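Local coordinates for FrnE protein (Deinococcus radiodurans, PDB 5CO3) that probably acts as a cytoplasmic disulfide oxidoreductase built on a DsbA-like thioredoxin fold, at residues 19-30 with 126-137; 193-201 with 211-221. All coordinates share one frame; numbering follows the deposited sequence.

Interaction 1: 19-30 with 126-137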
loop_
_atom_site.group_PDB
_atom_site.type_symbol
_atom_site.label_atom_id
_atom_site.label_comp_id
_atom_site.label_asym_id
_atom_site.label_seq_id
_atom_site.Cartn_x
_atom_site.Cartn_y
_atom_site.Cartn_z
ATOM N N ASP A 19 0.549 -3.128 3.752
ATOM C CA ASP A 19 1.366 -4.335 3.848
ATOM C C ASP A 19 1.036 -5.268 2.699
ATOM O O ASP A 19 -0.119 -5.419 2.301
ATOM C CB ASP A 19 1.156 -5.067 5.182
ATOM C CG ASP A 19 2.280 -6.070 5.491
ATOM O OD1 ASP A 19 3.265 -6.155 4.717
ATOM O OD2 ASP A 19 2.184 -6.753 6.523
ATOM N N ILE A 20 2.087 -5.884 2.173
ATOM C CA ILE A 20 1.955 -6.859 1.098
ATOM C C ILE A 20 1.109 -8.040 1.557
ATOM O O ILE A 20 0.377 -8.636 0.757
ATOM C CB ILE A 20 3.347 -7.337 0.625
ATOM C CG1 ILE A 20 4.075 -6.181 -0.060
ATOM C CG2 ILE A 20 3.241 -8.529 -0.319
ATOM C CD1 ILE A 20 5.480 -5.978 0.382
ATOM N N ALA A 21 1.167 -8.346 2.849
ATOM C CA ALA A 21 0.404 -9.483 3.377
ATOM C C ALA A 21 -1.075 -9.188 3.635
ATOM O O ALA A 21 -1.804 -10.072 4.072
ATOM C CB ALA A 21 1.065 -10.007 4.675
ATOM N N CYS A 22 -1.547 -7.970 3.346
ATOM C CA CYS A 22 -2.934 -7.624 3.655
ATOM C C CYS A 22 -3.818 -7.637 2.410
ATOM O O CYS A 22 -3.597 -6.860 1.490
ATOM C CB CYS A 22 -3.009 -6.249 4.320
ATOM S SG CYS A 22 -4.697 -5.744 4.732
ATOM N N PRO A 23 -4.790 -8.556 2.347
ATOM C CA PRO A 23 -5.629 -8.635 1.142
ATOM C C PRO A 23 -6.433 -7.355 0.941
ATOM O O PRO A 23 -6.744 -7.037 -0.213
ATOM C CB PRO A 23 -6.545 -9.831 1.419
ATOM C CG PRO A 23 -5.757 -10.662 2.437
ATOM C CD PRO A 23 -5.090 -9.636 3.309
ATOM N N TRP A 24 -6.724 -6.623 2.014
ATOM C CA TRP A 24 -7.513 -5.400 1.879
ATOM C C TRP A 24 -6.676 -4.307 1.230
ATOM O O TRP A 24 -7.214 -3.392 0.614
ATOM C CB TRP A 24 -8.070 -4.946 3.226
ATOM C CG TRP A 24 -9.222 -5.794 3.654
ATOM C CD1 TRP A 24 -9.229 -6.729 4.646
ATOM C CD2 TRP A 24 -10.534 -5.813 3.075
ATOM N NE1 TRP A 24 -10.461 -7.325 4.726
ATOM C CE2 TRP A 24 -11.286 -6.776 3.778
ATOM C CE3 TRP A 24 -11.150 -5.100 2.036
ATOM C CZ2 TRP A 24 -12.621 -7.050 3.477
ATOM C CZ3 TRP A 24 -12.479 -5.374 1.739
ATOM C CH2 TRP A 24 -13.199 -6.339 2.457
ATOM N N CYS A 25 -5.354 -4.424 1.322
ATOM C CA CYS A 25 -4.502 -3.424 0.689
ATOM C C CYS A 25 -4.541 -3.517 -0.832
ATOM O O CYS A 25 -4.453 -2.500 -1.517
ATOM C CB CYS A 25 -3.064 -3.553 1.206
ATOM S SG CYS A 25 -2.873 -2.919 2.875
ATOM N N TYR A 26 -4.643 -4.729 -1.370
ATOM C CA TYR A 26 -4.733 -4.879 -2.813
ATOM C C TYR A 26 -6.097 -4.348 -3.275
ATOM O O TYR A 26 -6.183 -3.576 -4.233
ATOM C CB TYR A 26 -4.540 -6.337 -3.214
ATOM C CG TYR A 26 -3.942 -6.560 -4.576
ATOM C CD1 TYR A 26 -3.765 -5.512 -5.489
ATOM C CD2 TYR A 26 -3.530 -7.836 -4.952
ATOM C CE1 TYR A 26 -3.217 -5.743 -6.746
ATOM C CE2 TYR A 26 -2.984 -8.071 -6.193
ATOM C CZ TYR A 26 -2.828 -7.041 -7.081
ATOM O OH TYR A 26 -2.283 -7.297 -8.313
ATOM N N ILE A 27 -7.150 -4.756 -2.570
ATOM C CA ILE A 27 -8.496 -4.229 -2.814
ATOM C C ILE A 27 -8.505 -2.698 -2.756
ATOM O O ILE A 27 -9.067 -2.035 -3.640
ATOM C CB ILE A 27 -9.505 -4.804 -1.808
ATOM C CG1 ILE A 27 -9.788 -6.266 -2.164
ATOM C CG2 ILE A 27 -10.818 -3.968 -1.784
ATOM C CD1 ILE A 27 -10.353 -7.118 -1.013
ATOM N N GLY A 28 -7.855 -2.143 -1.732
ATOM C CA GLY A 28 -7.799 -0.700 -1.564
ATOM C C GLY A 28 -7.018 0.003 -2.656
ATOM O O GLY A 28 -7.328 1.142 -3.037
ATOM N N LYS A 29 -5.982 -0.669 -3.154
ATOM C CA LYS A 29 -5.194 -0.115 -4.241
ATOM C C LYS A 29 -6.063 0.005 -5.493
ATOM O O LYS A 29 -6.017 1.028 -6.193
ATOM C CB LYS A 29 -3.959 -0.976 -4.513
ATOM C CG LYS A 29 -3.007 -0.440 -5.595
ATOM C CD LYS A 29 -1.752 -1.331 -5.707
ATOM C CE LYS A 29 -0.648 -0.668 -6.514
ATOM N NZ LYS A 29 -0.998 -0.554 -7.961
ATOM N N ARG A 30 -6.859 -1.022 -5.767
ATOM C CA ARG A 30 -7.767 -0.975 -6.920
ATOM C C ARG A 30 -8.832 0.111 -6.752
ATOM O O ARG A 30 -9.134 0.861 -7.694
ATOM C CB ARG A 30 -8.437 -2.333 -7.150
ATOM C CG ARG A 30 -7.504 -3.391 -7.770
ATOM C CD ARG A 30 -7.157 -3.038 -9.221
ATOM N NE ARG A 30 -5.947 -3.739 -9.643
ATOM C CZ ARG A 30 -5.935 -4.911 -10.273
ATOM N NH1 ARG A 30 -7.071 -5.514 -10.586
ATOM N NH2 ARG A 30 -4.782 -5.484 -10.593
ATOM N N ASP A 126 5.153 2.037 -7.411
ATOM C CA ASP A 126 3.815 1.499 -7.534
ATOM C C ASP A 126 3.821 0.170 -8.281
ATOM O O ASP A 126 3.137 -0.764 -7.873
ATOM C CB ASP A 126 2.882 2.483 -8.233
ATOM C CG ASP A 126 1.421 2.030 -8.168
ATOM O OD1 ASP A 126 0.995 1.242 -9.036
ATOM O OD2 ASP A 126 0.713 2.433 -7.222
ATOM N N ALA A 127 4.603 0.071 -9.355
ATOM C CA ALA A 127 4.668 -1.186 -10.104
ATOM C C ALA A 127 5.256 -2.331 -9.263
ATOM O O ALA A 127 4.814 -3.467 -9.369
ATOM C CB ALA A 127 5.476 -1.000 -11.373
ATOM N N MET A 128 6.254 -2.021 -8.439
ATOM C CA MET A 128 6.825 -3.026 -7.538
ATOM C C MET A 128 5.795 -3.464 -6.506
ATOM O O MET A 128 5.656 -4.658 -6.240
ATOM C CB MET A 128 8.069 -2.491 -6.831
ATOM C CG MET A 128 8.941 -3.588 -6.203
ATOM S SD MET A 128 9.690 -4.692 -7.436
ATOM C CE MET A 128 8.681 -6.152 -7.307
ATOM N N LYS A 129 5.076 -2.494 -5.933
ATOM C CA LYS A 129 4.046 -2.797 -4.938
ATOM C C LYS A 129 2.994 -3.710 -5.557
ATOM O O LYS A 129 2.637 -4.742 -4.991
ATOM C CB LYS A 129 3.395 -1.512 -4.399
ATOM C CG LYS A 129 2.186 -1.761 -3.502
ATOM C CD LYS A 129 2.592 -2.259 -2.120
ATOM C CE LYS A 129 1.376 -2.432 -1.226
ATOM N NZ LYS A 129 1.734 -2.883 0.151
ATOM N N GLU A 130 2.516 -3.321 -6.734
ATOM C CA GLU A 130 1.544 -4.101 -7.490
ATOM C C GLU A 130 2.010 -5.546 -7.725
ATOM O O GLU A 130 1.269 -6.497 -7.458
ATOM C CB GLU A 130 1.270 -3.402 -8.828
ATOM C CG GLU A 130 0.415 -4.195 -9.804
ATOM C CD GLU A 130 -1.061 -4.156 -9.448
ATOM O OE1 GLU A 130 -1.483 -3.230 -8.722
ATOM O OE2 GLU A 130 -1.798 -5.053 -9.893
ATOM N N ARG A 131 3.245 -5.696 -8.207
ATOM C CA ARG A 131 3.817 -7.009 -8.495
ATOM C C ARG A 131 3.874 -7.881 -7.259
ATOM O O ARG A 131 3.534 -9.060 -7.317
ATOM C CB ARG A 131 5.222 -6.867 -9.076
ATOM C CG ARG A 131 5.792 -8.199 -9.588
ATOM C CD ARG A 131 4.955 -8.697 -10.767
ATOM N NE ARG A 131 5.210 -10.090 -11.152
ATOM C CZ ARG A 131 4.613 -11.148 -10.604
ATOM N NH1 ARG A 131 3.753 -10.994 -9.594
ATOM N NH2 ARG A 131 4.891 -12.364 -11.050
ATOM N N LEU A 132 4.302 -7.297 -6.137
ATOM C CA LEU A 132 4.382 -8.029 -4.877
ATOM C C LEU A 132 3.000 -8.444 -4.364
ATOM O O LEU A 132 2.823 -9.565 -3.900
ATOM C CB LEU A 132 5.123 -7.197 -3.823
ATOM C CG LEU A 132 6.618 -7.198 -4.109
ATOM C CD1 LEU A 132 7.282 -6.018 -3.420
ATOM C CD2 LEU A 132 7.254 -8.535 -3.654
ATOM N N LEU A 133 2.021 -7.550 -4.472
ATOM C CA LEU A 133 0.670 -7.897 -4.039
ATOM C C LEU A 133 0.137 -9.093 -4.832
ATOM O O LEU A 133 -0.456 -10.014 -4.265
ATOM C CB LEU A 133 -0.270 -6.684 -4.179
ATOM C CG LEU A 133 -0.015 -5.575 -3.146
ATOM C CD1 LEU A 133 -0.743 -4.278 -3.552
ATOM C CD2 LEU A 133 -0.459 -6.043 -1.756
ATOM N N ARG A 134 0.363 -9.081 -6.143
ATOM C CA ARG A 134 -0.068 -10.181 -6.993
ATOM C C ARG A 134 0.680 -11.477 -6.652
ATOM O O ARG A 134 0.085 -12.552 -6.548
ATOM C CB ARG A 134 0.129 -9.815 -8.470
ATOM C CG ARG A 134 -0.409 -10.852 -9.449
ATOM C CD ARG A 134 -0.202 -10.403 -10.897
ATOM N NE ARG A 134 0.730 -11.287 -11.590
ATOM C CZ ARG A 134 1.694 -10.885 -12.415
ATOM N NH1 ARG A 134 1.873 -9.590 -12.675
ATOM N NH2 ARG A 134 2.482 -11.786 -12.987
ATOM N N ALA A 135 1.989 -11.361 -6.460
ATOM C CA ALA A 135 2.802 -12.523 -6.122
ATOM C C ALA A 135 2.322 -13.173 -4.825
ATOM O O ALA A 135 2.290 -14.388 -4.704
ATOM C CB ALA A 135 4.256 -12.120 -6.000
ATOM N N TYR A 136 1.956 -12.352 -3.853
ATOM C CA TYR A 136 1.531 -12.857 -2.552
ATOM C C TYR A 136 0.111 -13.440 -2.580
ATOM O O TYR A 136 -0.130 -14.564 -2.137
ATOM C CB TYR A 136 1.621 -11.742 -1.507
ATOM C CG TYR A 136 1.367 -12.193 -0.082
ATOM C CD1 TYR A 136 0.073 -12.430 0.393
ATOM C CD2 TYR A 136 2.430 -12.367 0.799
ATOM C CE1 TYR A 136 -0.148 -12.849 1.706
ATOM C CE2 TYR A 136 2.219 -12.782 2.092
ATOM C CZ TYR A 136 0.935 -13.016 2.550
ATOM O OH TYR A 136 0.773 -13.414 3.859
ATOM N N MET A 137 -0.830 -12.659 -3.096
ATOM C CA MET A 137 -2.243 -13.003 -2.984
ATOM C C MET A 137 -2.727 -14.026 -3.998
ATOM O O MET A 137 -3.683 -14.736 -3.746
ATOM C CB MET A 137 -3.110 -11.743 -3.151
ATOM C CG MET A 137 -2.886 -10.683 -2.088
ATOM S SD MET A 137 -3.357 -11.244 -0.423
ATOM C CE MET A 137 -2.467 -10.068 0.568
HETATM O O HOH W 1 -1.601 -12.739 5.022
#

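Interaction 2: 193-201 with 211-221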
loop_
_atom_site.group_PDB
_atom_site.type_symbol
_atom_site.label_atom_id
_atom_site.label_comp_id
_atom_site.label_asym_id
_atom_site.label_seq_id
_atom_site.Cartn_x
_atom_site.Cartn_y
_atom_site.Cartn_z
ATOM N N PHE A 193 -4.085 2.526 4.815
ATOM C CA PHE A 193 -4.412 3.812 5.402
ATOM C C PHE A 193 -3.962 4.913 4.454
ATOM O O PHE A 193 -2.796 4.971 4.073
ATOM C CB PHE A 193 -3.758 3.974 6.779
ATOM C CG PHE A 193 -4.343 5.091 7.595
ATOM C CD1 PHE A 193 -3.949 6.396 7.380
ATOM C CD2 PHE A 193 -5.297 4.833 8.566
ATOM C CE1 PHE A 193 -4.490 7.434 8.129
ATOM C CE2 PHE A 193 -5.841 5.858 9.314
ATOM C CZ PHE A 193 -5.435 7.160 9.099
ATOM N N PHE A 194 -4.898 5.789 4.087
ATOM C CA PHE A 194 -4.617 6.885 3.168
ATOM C C PHE A 194 -4.462 8.222 3.880
ATOM O O PHE A 194 -5.243 8.564 4.771
ATOM C CB PHE A 194 -5.734 7.022 2.131
ATOM C CG PHE A 194 -5.991 5.786 1.332
ATOM C CD1 PHE A 194 -6.767 4.756 1.846
ATOM C CD2 PHE A 194 -5.482 5.657 0.052
ATOM C CE1 PHE A 194 -7.025 3.626 1.109
ATOM C CE2 PHE A 194 -5.737 4.531 -0.696
ATOM C CZ PHE A 194 -6.516 3.506 -0.168
ATOM N N VAL A 195 -3.446 8.981 3.486
ATOM C CA VAL A 195 -3.299 10.350 3.949
ATOM C C VAL A 195 -3.266 11.247 2.722
ATOM O O VAL A 195 -2.440 11.056 1.824
ATOM C CB VAL A 195 -2.034 10.547 4.798
ATOM C CG1 VAL A 195 -1.880 12.010 5.172
ATOM C CG2 VAL A 195 -2.100 9.682 6.041
ATOM N N LEU A 196 -4.188 12.200 2.666
ATOM C CA LEU A 196 -4.292 13.081 1.516
ATOM C C LEU A 196 -3.945 14.525 1.895
ATOM O O LEU A 196 -4.457 15.079 2.879
ATOM C CB LEU A 196 -5.697 12.999 0.908
ATOM C CG LEU A 196 -6.167 11.665 0.316
ATOM C CD1 LEU A 196 -6.836 10.761 1.355
ATOM C CD2 LEU A 196 -7.112 11.920 -0.844
ATOM N N GLY A 197 -3.035 15.122 1.129
ATOM C CA GLY A 197 -2.627 16.499 1.360
ATOM C C GLY A 197 -1.992 16.732 2.721
ATOM O O GLY A 197 -1.945 17.863 3.212
ATOM N N GLY A 198 -1.517 15.652 3.336
ATOM C CA GLY A 198 -0.852 15.721 4.625
ATOM C C GLY A 198 -1.795 16.084 5.753
ATOM O O GLY A 198 -1.368 16.315 6.881
ATOM N N LYS A 199 -3.086 16.120 5.448
ATOM C CA LYS A 199 -4.081 16.631 6.379
ATOM C C LYS A 199 -5.190 15.623 6.655
ATOM O O LYS A 199 -5.621 15.462 7.798
ATOM C CB LYS A 199 -4.688 17.930 5.834
ATOM C CG LYS A 199 -5.737 18.548 6.738
ATOM C CD LYS A 199 -6.572 19.592 6.012
ATOM C CE LYS A 199 -5.716 20.615 5.290
ATOM N NZ LYS A 199 -6.562 21.635 4.604
ATOM N N TYR A 200 -5.655 14.953 5.605
ATOM C CA TYR A 200 -6.832 14.103 5.718
ATOM C C TYR A 200 -6.478 12.634 5.749
ATOM O O TYR A 200 -5.612 12.181 5.005
ATOM C CB TYR A 200 -7.804 14.376 4.567
ATOM C CG TYR A 200 -8.391 15.765 4.616
ATOM C CD1 TYR A 200 -9.300 16.118 5.605
ATOM C CD2 TYR A 200 -8.021 16.729 3.688
ATOM C CE1 TYR A 200 -9.831 17.398 5.664
ATOM C CE2 TYR A 200 -8.546 18.010 3.735
ATOM C CZ TYR A 200 -9.452 18.339 4.724
ATOM O OH TYR A 200 -9.977 19.614 4.771
ATOM N N GLY A 201 -7.174 11.893 6.603
ATOM C CA GLY A 201 -6.961 10.466 6.731
ATOM C C GLY A 201 -8.168 9.656 6.303
ATOM O O GLY A 201 -9.309 10.008 6.607
ATOM N N LEU A 211 -12.849 8.011 -1.653
ATOM C CA LEU A 211 -11.520 8.482 -2.023
ATOM C C LEU A 211 -11.579 9.595 -3.083
ATOM O O LEU A 211 -10.821 10.561 -3.007
ATOM C CB LEU A 211 -10.667 7.303 -2.513
ATOM C CG LEU A 211 -10.249 6.323 -1.413
ATOM C CD1 LEU A 211 -9.752 5.019 -2.017
ATOM C CD2 LEU A 211 -9.180 6.957 -0.517
ATOM N N LEU A 212 -12.491 9.480 -4.052
ATOM C CA LEU A 212 -12.702 10.549 -5.030
ATOM C C LEU A 212 -13.182 11.832 -4.335
ATOM O O LEU A 212 -12.773 12.936 -4.690
ATOM C CB LEU A 212 -13.715 10.118 -6.099
ATOM C CG LEU A 212 -14.142 11.161 -7.149
ATOM C CD1 LEU A 212 -12.942 11.657 -7.935
ATOM C CD2 LEU A 212 -15.183 10.565 -8.082
ATOM N N GLY A 213 -14.040 11.670 -3.336
ATOM C CA GLY A 213 -14.543 12.801 -2.584
ATOM C C GLY A 213 -13.426 13.506 -1.844
ATOM O O GLY A 213 -13.387 14.728 -1.773
ATOM N N ALA A 214 -12.510 12.725 -1.283
ATOM C CA ALA A 214 -11.371 13.282 -0.565
ATOM C C ALA A 214 -10.424 14.024 -1.508
ATOM O O ALA A 214 -10.008 15.144 -1.223
ATOM C CB ALA A 214 -10.626 12.176 0.176
ATOM N N LEU A 215 -10.075 13.386 -2.624
ATOM C CA LEU A 215 -9.268 14.036 -3.653
ATOM C C LEU A 215 -9.886 15.371 -4.058
ATOM O O LEU A 215 -9.199 16.400 -4.106
ATOM C CB LEU A 215 -9.134 13.128 -4.874
ATOM C CG LEU A 215 -8.232 11.898 -4.710
ATOM C CD1 LEU A 215 -8.390 10.990 -5.905
ATOM C CD2 LEU A 215 -6.776 12.330 -4.531
ATOM N N SER A 216 -11.191 15.338 -4.326
ATOM C CA SER A 216 -11.943 16.504 -4.773
ATOM C C SER A 216 -11.990 17.591 -3.711
ATOM O O SER A 216 -11.905 18.779 -4.027
ATOM C CB SER A 216 -13.378 16.110 -5.151
ATOM O OG SER A 216 -13.392 15.069 -6.110
ATOM N N GLN A 217 -12.147 17.189 -2.454
ATOM C CA GLN A 217 -12.196 18.156 -1.368
ATOM C C GLN A 217 -10.842 18.839 -1.227
ATOM O O GLN A 217 -10.762 20.052 -1.065
ATOM C CB GLN A 217 -12.596 17.490 -0.050
ATOM C CG GLN A 217 -12.503 18.415 1.157
ATOM C CD GLN A 217 -13.110 17.817 2.414
ATOM O OE1 GLN A 217 -13.901 16.874 2.352
ATOM N NE2 GLN A 217 -12.741 18.367 3.565
ATOM N N VAL A 218 -9.774 18.053 -1.302
ATOM C CA VAL A 218 -8.437 18.608 -1.151
ATOM C C VAL A 218 -8.113 19.571 -2.285
ATOM O O VAL A 218 -7.616 20.667 -2.037
ATOM C CB VAL A 218 -7.369 17.505 -1.087
ATOM C CG1 VAL A 218 -5.974 18.109 -1.169
ATOM C CG2 VAL A 218 -7.534 16.704 0.185
ATOM N N TRP A 219 -8.416 19.184 -3.523
ATOM C CA TRP A 219 -8.195 20.083 -4.662
ATOM C C TRP A 219 -8.960 21.397 -4.490
ATOM O O TRP A 219 -8.428 22.485 -4.741
ATOM C CB TRP A 219 -8.609 19.418 -5.977
ATOM C CG TRP A 219 -8.362 20.295 -7.161
ATOM C CD1 TRP A 219 -9.262 21.125 -7.769
ATOM C CD2 TRP A 219 -7.131 20.450 -7.873
ATOM N NE1 TRP A 219 -8.668 21.778 -8.818
ATOM C CE2 TRP A 219 -7.357 21.387 -8.901
ATOM C CE3 TRP A 219 -5.858 19.886 -7.745
ATOM C CZ2 TRP A 219 -6.364 21.771 -9.796
ATOM C CZ3 TRP A 219 -4.869 20.268 -8.632
ATOM C CH2 TRP A 219 -5.128 21.200 -9.648
ATOM N N ALA A 220 -10.208 21.282 -4.057
ATOM C CA ALA A 220 -11.063 22.445 -3.857
ATOM C C ALA A 220 -10.453 23.398 -2.838
ATOM O O ALA A 220 -10.451 24.614 -3.034
ATOM C CB ALA A 220 -12.440 22.010 -3.414
ATOM N N GLU A 221 -9.923 22.841 -1.754
ATOM C CA GLU A 221 -9.337 23.660 -0.701
ATOM C C GLU A 221 -8.055 24.346 -1.163
ATOM O O GLU A 221 -7.719 25.431 -0.693
ATOM C CB GLU A 221 -9.068 22.818 0.540
ATOM C CG GLU A 221 -10.333 22.327 1.205
ATOM C CD GLU A 221 -10.060 21.584 2.492
ATOM O OE1 GLU A 221 -8.920 21.659 2.997
ATOM O OE2 GLU A 221 -10.989 20.924 3.002
#

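Interaction 1: 19-30 with 126-137
Y26 lays its ring over L133 and sets its hydroxyl against E130, joining apolar packing to a polar cluster where helix 23-38 and the turn before it meet helix 125-137. L133 CB stands 3.5 Å from the Y26 ring centroid and only 10° off the normal, a CH-pi contact over the centre of the face. The Y26 OH donates to E130 OE2 at 2.8 Å, approaching from above the carboxylate plane (61° out of it). In the conformer given, R30 NH2 takes the syn side of the same oxygen, bonding E130 OE2 at 3.1 Å nearly in its guanidinium plane. On the anti side of the other oxygen, K29 NZ meets E130 OE1 at 2.8 Å; it also bridges to D126 OD1. With CG anti to the backbone N, the K29 chain runs extended as a knob among D126, K129, E130 and L133, and bends at its last torsion (chi4 -69°). A phenylalanine in place of Y26 would probably take away the tyrosine's bond to E130 OE2 and leave the carboxylate freer to turn.

In the turn, I20 sets CG2 against Y136 CB, 3.8 Å away, and CG1 against L132 CB. A21 CA packs over the Y136 ring, 3.9 Å from its centroid, and a water joins A21 O to Y136 OH. M137 brings its CE methyl against P23 N.

Farther out, K29 also pairs with E33, R30 reaches E95 O, and D126 is held by W49. K129 NZ, bonded to S18 and a glycerol, lies beside the backbone of D19 and I20.

C22 and C25 form a CxxC at a helix start, as in thioredoxins. D19 N donates to C25 SG at 3.5 Å. C22 SG and C25 SG are 3.8 Å apart and so not joined here, consistent with a reduced redox pair.

Interaction 2: 193-201 with 211-221
L211 packs on F194, A214 and L215 on L196, and V218 on Y200, joining a beta hairpin to helix 208-222 in the beta-beta-alpha unit that closes a thioredoxin fold. The L211 side chain lies roughly perpendicular to that of F194: its CD2 methyl sits 3.9 Å from the ring centroid and 11° off the normal, so its C-H bonds face the pi cloud. Next along the helix, L196 CD2 wedges between two residues, 3.7 Å from A214 CB and equally far from L215 CD2, whose side chain runs almost square to its own. L196 O accepts from both K199 N and Y200 N, the evidence for a classic beta bulge, and so two successive side chains turn to the helix. G197 CA passes 4.5 Å from V218 CG1.

Y200 and V218 run alongside with reversed headings, Y200 CD2 3.5 Å from V218 CG2. Beyond V218, E221 comes to meet the tyrosine head-on, its chain straight past CG (chi2 -176°), and the ring and carboxylate planes stand 71° apart. Y200 OH lies 2.4 Å from E221 OE2, too short for its exact length to be trusted. Q217 NE2 donates to the same oxygen, which lies in the plane of its amide. K199 NZ forms a salt bridge to the other, E221 OE1, arriving nearly along the C-O bond direction at 2.9 Å.

How the interactions relate
Interaction 1 and interaction 2 have centres about 22 Å apart, yet they meet at one point: the F194 ring of interaction 2 packs on helix 23-38 of interaction 1, its CZ 3.8 Å from G28 O. F194 lies near the C22-C25 pair without touching it. L211 also rests on F32 and A35 farther along that same helix. The beta sheet gives a second connection, since strand 12-18 runs into the turn at D19 and is the antiparallel neighbour of strand 193-196. Helix 23-38 thus has 126-137 packed near its start and the first residues of 211-221 against its later turns; the CxxC site belongs to interaction 1.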